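Local coordinates for DotU family type IV/VI secretion system protein (Acinetobacter baumannii, PDB 6Y4R) that forms the cytoplasmic domain of TssL, a key component of the type VI secretion system that probably helps anchor the apparatus to the inner membrane, at residues Ile15-Arg19 / Asn20-Pro24; Arg29-Glu32 / Lys33-Leu37; Asp57-Tyr60 / Ala61-Leu65; Pro76-Phe79 / Asn80-Asn83; Gly101-Phe104 / Phe105-Glu109. All coordinates share one frame; numbering follows the deposited sequence.

Contact 1. Residues Ile15-Arg19 / Asn20-Pro24; sequences IFLIR and NQYVP
The Phe16 ring has the amide nitrogen of Asn20 above one face: ND2 stands 3.7 Å over the plane, near its centre, and the amide is turned 60° against the ring. Over one face of Tyr22, offset toward the rim, lies Leu17 CD1 in a CH-pi contact, 4.2 Å from the ring centroid. Leu17 CB lies 3.5 Å from Tyr22 CD1.

Both pairs meet where helix 9-19 ends in a Schellman motif. Gln21 takes the positive phi (75°) that turns the chain back, so that Tyr22 N bonds to Leu17 O at 2.8 Å and Gln21 N to Ile18 O at 3.0 Å. The Gln21 chain, bent at chi2, folds over the end of the helix, and its NE2 donates to Arg19 O from above the carbonyl plane at 3.1 Å. A water hydrogen-bonds to Asn20 OD1 (2.9 Å) and, weakly, to Arg19 O.

Carbonyls of the last turn, which have no following helical N-H to meet, are thus served by backbone amides, by a side-chain amide and by water, while Leu17 and Tyr22 provide the apolar part of the helix ending.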
# COMPACT_ATOMS: atom_id res chain seq x y z
N ILE A 15 0.89 -0.44 9.35
CA ILE A 15 0.97 -1.68 8.58
C ILE A 15 1.91 -2.66 9.25
O ILE A 15 1.65 -3.87 9.30
CB ILE A 15 1.48 -1.42 7.16
CG1 ILE A 15 0.64 -0.38 6.40
CG2 ILE A 15 1.54 -2.75 6.40
CD1 ILE A 15 -0.50 -0.95 5.69
N PHE A 16 3.07 -2.16 9.70
CA PHE A 16 4.06 -3.00 10.33
C PHE A 16 3.55 -3.58 11.64
O PHE A 16 3.87 -4.73 11.98
CB PHE A 16 5.35 -2.19 10.54
CG PHE A 16 6.61 -3.02 10.58
CD1 PHE A 16 6.79 -4.11 9.72
CD2 PHE A 16 7.64 -2.72 11.47
CE1 PHE A 16 7.95 -4.87 9.77
CE2 PHE A 16 8.82 -3.48 11.53
CZ PHE A 16 8.97 -4.56 10.67
N LEU A 17 2.73 -2.83 12.39
CA LEU A 17 2.22 -3.32 13.68
C LEU A 17 1.26 -4.49 13.48
O LEU A 17 1.30 -5.47 14.24
CB LEU A 17 1.49 -2.23 14.46
CG LEU A 17 2.27 -1.09 15.10
CD1 LEU A 17 1.29 -0.03 15.63
CD2 LEU A 17 3.21 -1.59 16.20
N ILE A 18 0.37 -4.39 12.50
CA ILE A 18 -0.56 -5.48 12.21
C ILE A 18 0.20 -6.71 11.73
O ILE A 18 -0.11 -7.85 12.11
CB ILE A 18 -1.63 -5.03 11.21
CG1 ILE A 18 -2.43 -3.87 11.81
CG2 ILE A 18 -2.49 -6.21 10.77
CD1 ILE A 18 -3.63 -3.49 11.00
N ARG A 19 1.22 -6.50 10.90
CA ARG A 19 2.05 -7.61 10.47
C ARG A 19 2.72 -8.24 11.67
O ARG A 19 2.90 -9.46 11.72
CB ARG A 19 3.09 -7.11 9.48
CG ARG A 19 2.59 -6.81 8.06
CD ARG A 19 3.80 -6.64 7.16
NE ARG A 19 4.14 -7.83 6.38
CZ ARG A 19 5.39 -8.23 6.17
NH1 ARG A 19 6.40 -7.54 6.70
NH2 ARG A 19 5.63 -9.31 5.45
N ASN A 20 3.06 -7.42 12.67
CA ASN A 20 3.69 -7.85 13.90
C ASN A 20 2.68 -8.23 14.98
O ASN A 20 3.03 -8.24 16.17
CB ASN A 20 4.62 -6.76 14.41
CG ASN A 20 5.79 -6.53 13.48
OD1 ASN A 20 6.01 -7.31 12.53
ND2 ASN A 20 6.57 -5.49 13.75
N GLN A 21 1.44 -8.50 14.59
CA GLN A 21 0.43 -9.14 15.41
C GLN A 21 -0.15 -8.19 16.45
O GLN A 21 -0.86 -8.64 17.36
CB GLN A 21 0.96 -10.42 16.07
CG GLN A 21 1.22 -11.54 15.06
CD GLN A 21 0.12 -11.59 13.99
OE1 GLN A 21 -0.96 -12.15 14.22
NE2 GLN A 21 0.42 -11.05 12.80
N TYR A 22 0.13 -6.88 16.35
CA TYR A 22 -0.55 -5.92 17.21
C TYR A 22 -1.99 -5.77 16.73
O TYR A 22 -2.25 -5.65 15.52
CB TYR A 22 0.17 -4.57 17.18
CG TYR A 22 -0.72 -3.36 17.46
CD1 TYR A 22 -1.38 -2.70 16.42
CD2 TYR A 22 -0.89 -2.88 18.75
CE1 TYR A 22 -2.17 -1.62 16.66
CE2 TYR A 22 -1.68 -1.80 19.00
CZ TYR A 22 -2.32 -1.16 17.96
OH TYR A 22 -3.12 -0.06 18.23
N VAL A 23 -2.92 -5.73 17.66
CA VAL A 23 -4.35 -5.68 17.33
C VAL A 23 -4.91 -4.35 17.82
O VAL A 23 -4.80 -4.05 19.02
CB VAL A 23 -5.13 -6.85 17.95
CG1 VAL A 23 -6.58 -6.85 17.44
CG2 VAL A 23 -4.40 -8.20 17.70
N PRO A 24 -5.54 -3.55 16.96
CA PRO A 24 -6.06 -2.26 17.41
C PRO A 24 -7.17 -2.44 18.44
O PRO A 24 -8.07 -3.27 18.27
CB PRO A 24 -6.61 -1.63 16.11
CG PRO A 24 -5.84 -2.29 15.00
CD PRO A 24 -5.54 -3.69 15.49
O HOH W 1 6.26 -9.94 11.41

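Contact 2. Residues Arg29-Glu32 / Lys33-Leu37; sequences RFRE and KILDL
Glu32 leaves its helix with CG opposite the backbone N (chi1 159°) and then bends at chi2 (49°), which carries OE1 along the helix to Asp36 CB, 3.4 Å away. Asp36 has the same kind of first torsion (chi1 -169°), but its carboxylate leads away from the preceding turn. The two acids therefore meet as carboxylate against methylene, and OE1 of Glu32 stays 4.5 Å from OD2 of Asp36.

The buried side of helix 27-47 faces another way round the helix axis. There, Ile34 places CG1 over one face of the Phe30 ring, and its CD1 lies 4.2 Å from Phe30 CZ; Phe30 also packs on Ile18 of helix 9-19 and on Trp85. Arg31 runs out extended, with NH1 passing Leu35 CD1 at 4.2 Å while NH2 bonds to Ser88 O. The Arg31 side chain and Leu35 both touch Leu90 of helix 90-95.

The backbone beneath is ordinary alpha helix, as in the bonds from Leu35 N to Arg31 O (3.1 Å) and from Asp36 N to Glu32 O (3.0 Å). The amphipathic pattern lets one helix pack on helices 9-19 and 90-95 and still show charge to solvent. With two carboxylates this close and Asp36 in a long, weak ion pair with Arg40, each acid would be expected to make the other somewhat harder to ionise, an effect probably softened by water around the exposed Glu32.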
# COMPACT_ATOMS: atom_id res chain seq x y z
N ARG A 29 -11.82 3.59 15.44
CA ARG A 29 -10.89 4.68 15.65
C ARG A 29 -9.63 4.46 14.82
O ARG A 29 -9.05 5.42 14.28
CB ARG A 29 -10.54 4.79 17.14
CG ARG A 29 -9.60 5.94 17.45
CD ARG A 29 -9.11 6.02 18.86
NE ARG A 29 -8.64 4.74 19.41
CZ ARG A 29 -8.54 4.46 20.70
NH1 ARG A 29 -8.87 5.38 21.59
NH2 ARG A 29 -8.11 3.27 21.08
N PHE A 30 -9.19 3.21 14.72
CA PHE A 30 -8.07 2.84 13.87
C PHE A 30 -8.33 3.23 12.41
O PHE A 30 -7.42 3.68 11.71
CB PHE A 30 -7.81 1.34 14.02
CG PHE A 30 -6.65 0.83 13.20
CD1 PHE A 30 -5.35 1.07 13.58
CD2 PHE A 30 -6.89 0.13 12.02
CE1 PHE A 30 -4.28 0.59 12.81
CE2 PHE A 30 -5.84 -0.34 11.25
CZ PHE A 30 -4.52 -0.11 11.65
N ARG A 31 -9.57 3.07 11.94
CA ARG A 31 -9.84 3.33 10.52
C ARG A 31 -9.81 4.82 10.22
O ARG A 31 -9.34 5.24 9.15
CB ARG A 31 -11.20 2.76 10.12
CG ARG A 31 -11.53 2.83 8.61
CD ARG A 31 -12.97 2.48 8.43
NE ARG A 31 -13.33 2.26 7.04
CZ ARG A 31 -14.16 3.03 6.33
NH1 ARG A 31 -14.72 4.08 6.89
NH2 ARG A 31 -14.44 2.72 5.09
N GLU A 32 -10.38 5.64 11.12
CA GLU A 32 -10.34 7.09 10.95
C GLU A 32 -8.93 7.63 11.12
O GLU A 32 -8.61 8.69 10.57
CB GLU A 32 -11.33 7.75 11.93
CG GLU A 32 -11.12 9.24 12.30
CD GLU A 32 -10.90 10.20 11.11
OE1 GLU A 32 -9.90 10.94 11.13
OE2 GLU A 32 -11.72 10.20 10.15
N LYS A 33 -8.06 6.91 11.83
CA LYS A 33 -6.67 7.35 11.91
C LYS A 33 -5.96 7.16 10.57
O LYS A 33 -5.17 8.02 10.16
CB LYS A 33 -5.96 6.61 13.04
CG LYS A 33 -4.62 7.18 13.41
CD LYS A 33 -3.78 6.16 14.17
CE LYS A 33 -4.45 5.79 15.51
NZ LYS A 33 -3.59 4.95 16.41
N ILE A 34 -6.27 6.06 9.86
CA ILE A 34 -5.75 5.82 8.51
C ILE A 34 -6.26 6.88 7.53
O ILE A 34 -5.50 7.42 6.71
CB ILE A 34 -6.15 4.41 8.03
CG1 ILE A 34 -5.62 3.31 8.98
CG2 ILE A 34 -5.72 4.18 6.56
CD1 ILE A 34 -4.12 3.18 9.01
N LEU A 35 -7.57 7.19 7.59
CA LEU A 35 -8.12 8.18 6.67
C LEU A 35 -7.50 9.56 6.90
O LEU A 35 -7.22 10.28 5.94
CB LEU A 35 -9.64 8.26 6.79
CG LEU A 35 -10.45 7.01 6.45
CD1 LEU A 35 -11.91 7.16 6.91
CD2 LEU A 35 -10.35 6.71 4.96
N ASP A 36 -7.25 9.92 8.15
CA ASP A 36 -6.65 11.23 8.40
C ASP A 36 -5.17 11.23 8.03
O ASP A 36 -4.65 12.27 7.62
CB ASP A 36 -6.85 11.64 9.86
CG ASP A 36 -6.48 13.10 10.11
OD1 ASP A 36 -6.57 13.91 9.16
OD2 ASP A 36 -6.11 13.44 11.26
N LEU A 37 -4.51 10.07 8.10
CA LEU A 37 -3.11 10.02 7.68
C LEU A 37 -2.98 10.09 6.18
O LEU A 37 -1.96 10.56 5.68
CB LEU A 37 -2.43 8.73 8.13
CG LEU A 37 -2.13 8.50 9.60
CD1 LEU A 37 -1.73 7.03 9.72
CD2 LEU A 37 -1.07 9.46 10.13

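Contact 3. Residues Asp57-Tyr60 / Ala61-Leu65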
# COMPACT_ATOMS: atom_id res chain seq x y z
N ASP A 57 -1.53 7.39 -6.81
CA ASP A 57 -1.09 5.99 -6.87
C ASP A 57 -0.39 5.54 -5.60
O ASP A 57 -0.46 4.35 -5.28
CB ASP A 57 -0.17 5.75 -8.07
CG ASP A 57 -0.90 5.87 -9.41
OD1 ASP A 57 -0.25 6.15 -10.44
OD2 ASP A 57 -2.14 5.69 -9.41
N ALA A 58 0.27 6.45 -4.87
CA ALA A 58 0.83 6.07 -3.58
C ALA A 58 -0.28 5.75 -2.58
O ALA A 58 -0.25 4.72 -1.89
CB ALA A 58 1.73 7.19 -3.05
N LYS A 59 -1.29 6.61 -2.50
CA LYS A 59 -2.42 6.31 -1.64
C LYS A 59 -3.15 5.04 -2.08
O LYS A 59 -3.63 4.27 -1.24
CB LYS A 59 -3.37 7.51 -1.60
CG LYS A 59 -4.76 7.16 -1.15
CD LYS A 59 -5.40 8.31 -0.41
CE LYS A 59 -6.11 9.26 -1.34
NZ LYS A 59 -6.29 10.56 -0.63
N TYR A 60 -3.26 4.79 -3.40
CA TYR A 60 -3.94 3.59 -3.88
C TYR A 60 -3.21 2.32 -3.42
O TYR A 60 -3.84 1.36 -2.96
CB TYR A 60 -4.06 3.62 -5.41
CG TYR A 60 -4.72 2.39 -6.00
CD1 TYR A 60 -3.98 1.22 -6.24
CD2 TYR A 60 -6.07 2.38 -6.31
CE1 TYR A 60 -4.59 0.08 -6.75
CE2 TYR A 60 -6.69 1.26 -6.83
CZ TYR A 60 -5.95 0.11 -7.06
OH TYR A 60 -6.57 -1.00 -7.58
N ALA A 61 -1.88 2.32 -3.55
CA ALA A 61 -1.07 1.18 -3.15
C ALA A 61 -1.16 0.95 -1.65
O ALA A 61 -1.21 -0.20 -1.19
CB ALA A 61 0.39 1.40 -3.56
N PHE A 62 -1.15 2.03 -0.87
CA PHE A 62 -1.22 1.87 0.58
C PHE A 62 -2.58 1.30 1.00
O PHE A 62 -2.66 0.51 1.94
CB PHE A 62 -0.96 3.20 1.28
CG PHE A 62 -1.15 3.16 2.77
CD1 PHE A 62 -0.06 3.02 3.61
CD2 PHE A 62 -2.42 3.28 3.34
CE1 PHE A 62 -0.22 2.99 4.99
CE2 PHE A 62 -2.59 3.24 4.73
CZ PHE A 62 -1.49 3.10 5.55
N CYS A 63 -3.65 1.72 0.33
CA CYS A 63 -4.97 1.20 0.66
C CYS A 63 -5.12 -0.26 0.22
O CYS A 63 -5.69 -1.08 0.96
CB CYS A 63 -6.05 2.08 0.02
SG CYS A 63 -6.15 3.74 0.79
N ALA A 64 -4.61 -0.61 -0.96
CA ALA A 64 -4.61 -2.02 -1.34
C ALA A 64 -3.83 -2.86 -0.32
O ALA A 64 -4.22 -3.99 -0.01
CB ALA A 64 -4.04 -2.19 -2.75
N LEU A 65 -2.75 -2.30 0.23
CA LEU A 65 -1.86 -3.04 1.13
C LEU A 65 -2.44 -3.19 2.53
O LEU A 65 -2.34 -4.26 3.14
CB LEU A 65 -0.49 -2.35 1.18
CG LEU A 65 0.48 -2.62 2.32
CD1 LEU A 65 1.08 -4.01 2.21
CD2 LEU A 65 1.57 -1.58 2.27
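Tyr60 O receives Ala64 N at 2.9 Å in a nearly straight bond (169°), the last of four successive i to i+4 links that tie residues 57-60 to 61-65. The other three, Ala61 N to Asp57 O, Phe62 N to Ala58 O and Cys63 N to Lys59 O, are each 3.0 Å long, so this part of the backbone is regular alpha helix.

Side-chain contacts along the helix are sparse. Cys63 has SG opposite its own carbonyl carbon (chi1 -69°), which turns the sulfur back toward the preceding turn; it lies 4.2 Å from Lys59 CG. The alanines pack against backbone: Ala61 CB rests 3.5 Å from Asp57 O, and Ala64 CB 3.6 Å from Tyr60 O. These small residues keep this side of the helix slim, and neighbouring helices come in close.

That slimness suits the position of helix 52-71, which runs through the middle of the all-helical DotU domain with its segment centre about 4 Å from the centre of the chain. Helix 119-130 brings Phe125 and Cys128 to Ala61, and helix 27-47 brings Leu38 to Phe62 and Cys63. Tyr60 packs its ring against helices 90-95 and 100-114 (Gln91, Ala100, Gln103), meeting Phe95 edge to face.

The charged groups of the segment find partners on other parts of the chain. Asp57 OD1 forms a salt bridge with Arg118 NH1, and Lys59, its chain bent at chi2 and chi3, delivers NZ to Glu42 OE1 in another.

Contact 4. Residues Pro76-Phe79 / Asn80-Asn83; sequences PSYF and NLQN
Tyr78 and Leu81 lie side by side at the opening turn of helix 79-85, pointing the same way, while Phe79 and Asn83 meet on its exposed flank. The chain enters from a loop, with Phe79 N bonded to Pro76 O at 3.0 Å, and the first helical links follow: Gln82 N to Tyr78 O at 2.9 Å, nearly along the C=O axis, and Asn83 N to Phe79 O at 3.0 Å.

The packed side is the one where Tyr78 and Leu81 are buried. Leu81 CD2 comes to the edge of the Tyr78 ring, in plane, 3.7 Å from CD1, and Gln82 CD packs 4.0 Å from Tyr78 CB. Tyr78 OH and Gln82 NE2 both have partners elsewhere. Tyr78 OH bonds to Tyr22 O in the loop after helix 9-19, and Gln82 NE2, at the end of an extended chain, bonds to Ile70 O and Gln73 O where helix 52-71 gives way to its loop. These links join the start of helix 79-85 to two other parts of the domain.

The solvent side, where Phe79 and Asn80 are exposed, is built from flat groups. Phe79, with CG opposite its backbone N (chi1 169°), swings its ring outward, away from Tyr78. Asn83 places its amide over one face of that ring, the two planes standing 78° apart, though the very close approach of ND2 is doubtful at this resolution. Asn80, next in sequence, approaches the same ring obliquely, with OD1 3.6 Å from Phe79 CD1.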
# COMPACT_ATOMS: atom_id res chain seq x y z
N PRO A 76 -7.38 -15.55 15.71
CA PRO A 76 -8.76 -15.15 16.09
C PRO A 76 -8.87 -13.81 16.80
O PRO A 76 -9.96 -13.22 16.80
CB PRO A 76 -9.22 -16.28 17.02
CG PRO A 76 -8.21 -17.36 16.91
CD PRO A 76 -7.00 -16.89 16.22
N SER A 77 -7.78 -13.29 17.36
CA SER A 77 -7.80 -11.97 17.94
C SER A 77 -8.19 -10.89 16.93
O SER A 77 -8.80 -9.88 17.31
CB SER A 77 -6.41 -11.67 18.52
OG SER A 77 -5.41 -11.88 17.53
N TYR A 78 -7.92 -11.10 15.64
CA TYR A 78 -8.24 -10.09 14.63
C TYR A 78 -9.70 -10.12 14.20
O TYR A 78 -10.10 -9.31 13.34
CB TYR A 78 -7.33 -10.29 13.42
CG TYR A 78 -5.96 -9.69 13.65
CD1 TYR A 78 -5.78 -8.31 13.64
CD2 TYR A 78 -4.84 -10.50 13.87
CE1 TYR A 78 -4.53 -7.76 13.85
CE2 TYR A 78 -3.60 -9.95 14.08
CZ TYR A 78 -3.45 -8.58 14.06
OH TYR A 78 -2.23 -7.99 14.27
N PHE A 79 -10.51 -10.99 14.81
CA PHE A 79 -11.85 -11.26 14.31
C PHE A 79 -12.74 -10.01 14.35
O PHE A 79 -13.50 -9.77 13.41
CB PHE A 79 -12.45 -12.43 15.11
CG PHE A 79 -13.93 -12.67 14.89
CD1 PHE A 79 -14.84 -12.39 15.90
CD2 PHE A 79 -14.40 -13.23 13.70
CE1 PHE A 79 -16.21 -12.63 15.73
CE2 PHE A 79 -15.77 -13.48 13.51
CZ PHE A 79 -16.67 -13.18 14.53
N ASN A 80 -12.65 -9.20 15.42
CA ASN A 80 -13.46 -7.99 15.47
C ASN A 80 -12.93 -6.87 14.59
O ASN A 80 -13.73 -6.10 14.04
CB ASN A 80 -13.61 -7.45 16.90
CG ASN A 80 -14.40 -8.38 17.81
OD1 ASN A 80 -15.26 -9.14 17.34
ND2 ASN A 80 -14.11 -8.33 19.11
N LEU A 81 -11.62 -6.79 14.37
CA LEU A 81 -11.12 -5.76 13.46
C LEU A 81 -11.46 -6.10 12.02
O LEU A 81 -11.77 -5.20 11.23
CB LEU A 81 -9.62 -5.57 13.64
CG LEU A 81 -8.87 -4.88 12.49
CD1 LEU A 81 -9.18 -3.39 12.45
CD2 LEU A 81 -7.39 -5.09 12.73
N GLN A 82 -11.42 -7.39 11.68
CA GLN A 82 -11.82 -7.81 10.34
C GLN A 82 -13.31 -7.59 10.12
O GLN A 82 -13.72 -7.10 9.07
CB GLN A 82 -11.42 -9.26 10.11
CG GLN A 82 -9.89 -9.49 10.20
CD GLN A 82 -9.47 -10.95 10.16
OE1 GLN A 82 -10.09 -11.80 10.79
NE2 GLN A 82 -8.42 -11.25 9.42
N ASN A 83 -14.13 -7.89 11.13
CA ASN A 83 -15.58 -7.74 10.96
C ASN A 83 -16.02 -6.29 10.82
O ASN A 83 -17.05 -6.02 10.19
CB ASN A 83 -16.33 -8.38 12.11
CG ASN A 83 -16.45 -9.88 11.96
OD1 ASN A 83 -16.52 -10.40 10.84
ND2 ASN A 83 -16.56 -10.57 13.09

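Contact 5. Residues Gly101-Phe104 / Phe105-Glu109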
# COMPACT_ATOMS: atom_id res chain seq x y z
N GLY A 101 -5.97 -6.51 -6.41
CA GLY A 101 -5.07 -7.64 -6.59
C GLY A 101 -4.45 -7.70 -7.97
O GLY A 101 -3.30 -8.11 -8.13
N TYR A 102 -5.19 -7.27 -8.99
CA TYR A 102 -4.70 -7.21 -10.36
C TYR A 102 -4.20 -5.83 -10.75
O TYR A 102 -3.16 -5.71 -11.39
CB TYR A 102 -5.80 -7.63 -11.35
CG TYR A 102 -6.21 -9.08 -11.26
CD1 TYR A 102 -7.03 -9.54 -10.24
CD2 TYR A 102 -5.77 -9.99 -12.21
CE1 TYR A 102 -7.39 -10.87 -10.16
CE2 TYR A 102 -6.13 -11.32 -12.14
CZ TYR A 102 -6.94 -11.76 -11.11
OH TYR A 102 -7.28 -13.08 -11.05
N GLN A 103 -4.91 -4.78 -10.36
CA GLN A 103 -4.63 -3.46 -10.88
C GLN A 103 -3.42 -2.80 -10.21
O GLN A 103 -2.79 -1.93 -10.81
CB GLN A 103 -5.89 -2.61 -10.76
CG GLN A 103 -5.74 -1.22 -11.28
CD GLN A 103 -7.07 -0.61 -11.55
OE1 GLN A 103 -7.24 0.61 -11.46
NE2 GLN A 103 -8.04 -1.44 -11.89
N PHE A 104 -3.08 -3.23 -8.99
CA PHE A 104 -1.81 -2.81 -8.39
C PHE A 104 -0.64 -3.15 -9.32
O PHE A 104 0.33 -2.39 -9.41
CB PHE A 104 -1.68 -3.49 -7.02
CG PHE A 104 -0.36 -3.27 -6.30
CD1 PHE A 104 0.83 -3.86 -6.75
CD2 PHE A 104 -0.32 -2.52 -5.13
CE1 PHE A 104 2.03 -3.68 -6.06
CE2 PHE A 104 0.89 -2.34 -4.42
CZ PHE A 104 2.06 -2.92 -4.90
N PHE A 105 -0.73 -4.29 -10.02
CA PHE A 105 0.34 -4.75 -10.88
C PHE A 105 0.30 -4.14 -12.27
O PHE A 105 1.35 -4.06 -12.91
CB PHE A 105 0.35 -6.29 -10.93
CG PHE A 105 0.74 -6.92 -9.59
CD1 PHE A 105 2.05 -6.81 -9.12
CD2 PHE A 105 -0.20 -7.56 -8.79
CE1 PHE A 105 2.42 -7.35 -7.90
CE2 PHE A 105 0.16 -8.10 -7.58
CZ PHE A 105 1.49 -8.00 -7.13
N GLU A 106 -0.88 -3.73 -12.75
CA GLU A 106 -0.98 -2.92 -13.97
C GLU A 106 -0.32 -1.56 -13.78
O GLU A 106 0.46 -1.11 -14.62
CB GLU A 106 -2.45 -2.75 -14.35
CG GLU A 106 -3.17 -4.06 -14.46
CD GLU A 106 -4.40 -4.00 -15.36
OE1 GLU A 106 -4.77 -5.04 -15.95
OE2 GLU A 106 -5.04 -2.92 -15.43
N ILE A 107 -0.64 -0.89 -12.66
CA ILE A 107 -0.04 0.40 -12.32
C ILE A 107 1.47 0.24 -12.10
O ILE A 107 2.27 1.13 -12.45
CB ILE A 107 -0.74 1.02 -11.09
CG1 ILE A 107 -2.26 1.16 -11.36
CG2 ILE A 107 -0.08 2.35 -10.71
CD1 ILE A 107 -3.11 1.63 -10.19
N LEU A 108 1.88 -0.88 -11.53
CA LEU A 108 3.30 -1.08 -11.31
C LEU A 108 4.04 -1.18 -12.64
O LEU A 108 5.11 -0.59 -12.80
CB LEU A 108 3.53 -2.34 -10.47
CG LEU A 108 4.96 -2.81 -10.25
CD1 LEU A 108 5.64 -1.89 -9.25
CD2 LEU A 108 4.98 -4.23 -9.76
N GLU A 109 3.43 -1.84 -13.64
CA GLU A 109 4.08 -1.98 -14.94
C GLU A 109 4.16 -0.64 -15.68
O GLU A 109 5.09 -0.42 -16.47
CB GLU A 109 3.35 -3.00 -15.82
CG GLU A 109 3.08 -4.37 -15.22
CD GLU A 109 4.33 -5.19 -14.97
OE1 GLU A 109 5.43 -4.77 -15.36
OE2 GLU A 109 4.23 -6.27 -14.34
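Near the start of helix 100-114, Tyr102 O is shared between Phe105 N, which reaches it from above the carbonyl plane (3.1 Å), and, weakly, Glu106 N, a local 3-10-like tightening that passes into regular alpha helix where Ile107 N meets Gln103 O at 3.0 Å in an almost straight bond (175°).

Phe104 and Phe105, neighbours in sequence, form a T-shaped pair: the edge of Phe104 is directed at the face of Phe105, with centroids 5.2 Å apart and planes at 65°. Different first torsions allow this. Phe104 sets CG opposite its backbone N (chi1 174°), whereas Phe105 keeps CG beside its own, which brings Phe104 CD1 over the centre of the Phe105 ring.

Each ring also packs on other parts of the domain. Phe104 stacks on Phe133 and meets Phe125, while Phe105 takes Tyr137 edge to face and packs on Leu148 of helix 143-159. On another side of the helix, Ile107 CD1 rests 4.0 Å from Gln103 CG, lining the surface that faces helix 52-71. Leu108 adds Leu122 and Leu148 as neighbours. At its rim the Phe105 ring also meets backbone: Gly101 O lies in the ring plane, 3.2 Å from Phe105 CD2.

How the contacts relate
The five contacts follow one another along the chain without overlap, on helix 9-19 and its exit loop, helix 27-47, helix 52-71, the start of helix 79-85 and helix 100-114. Contact 3 is central: its helix touches contacts 1 and 2 through Phe62, and contact 5, whose centre is about 11 Å away, through Tyr60 and Ala61. Contacts 1, 2 and 4 all touch one another, with Phe30, Pro24 and Leu81 at their junction. Contact 5 stands apart from them, its centre about 25 Å from contacts 1 and 2 and 28 Å from contact 4. Helix 52-71 thus joins two groups of helices into one compact all-helical domain.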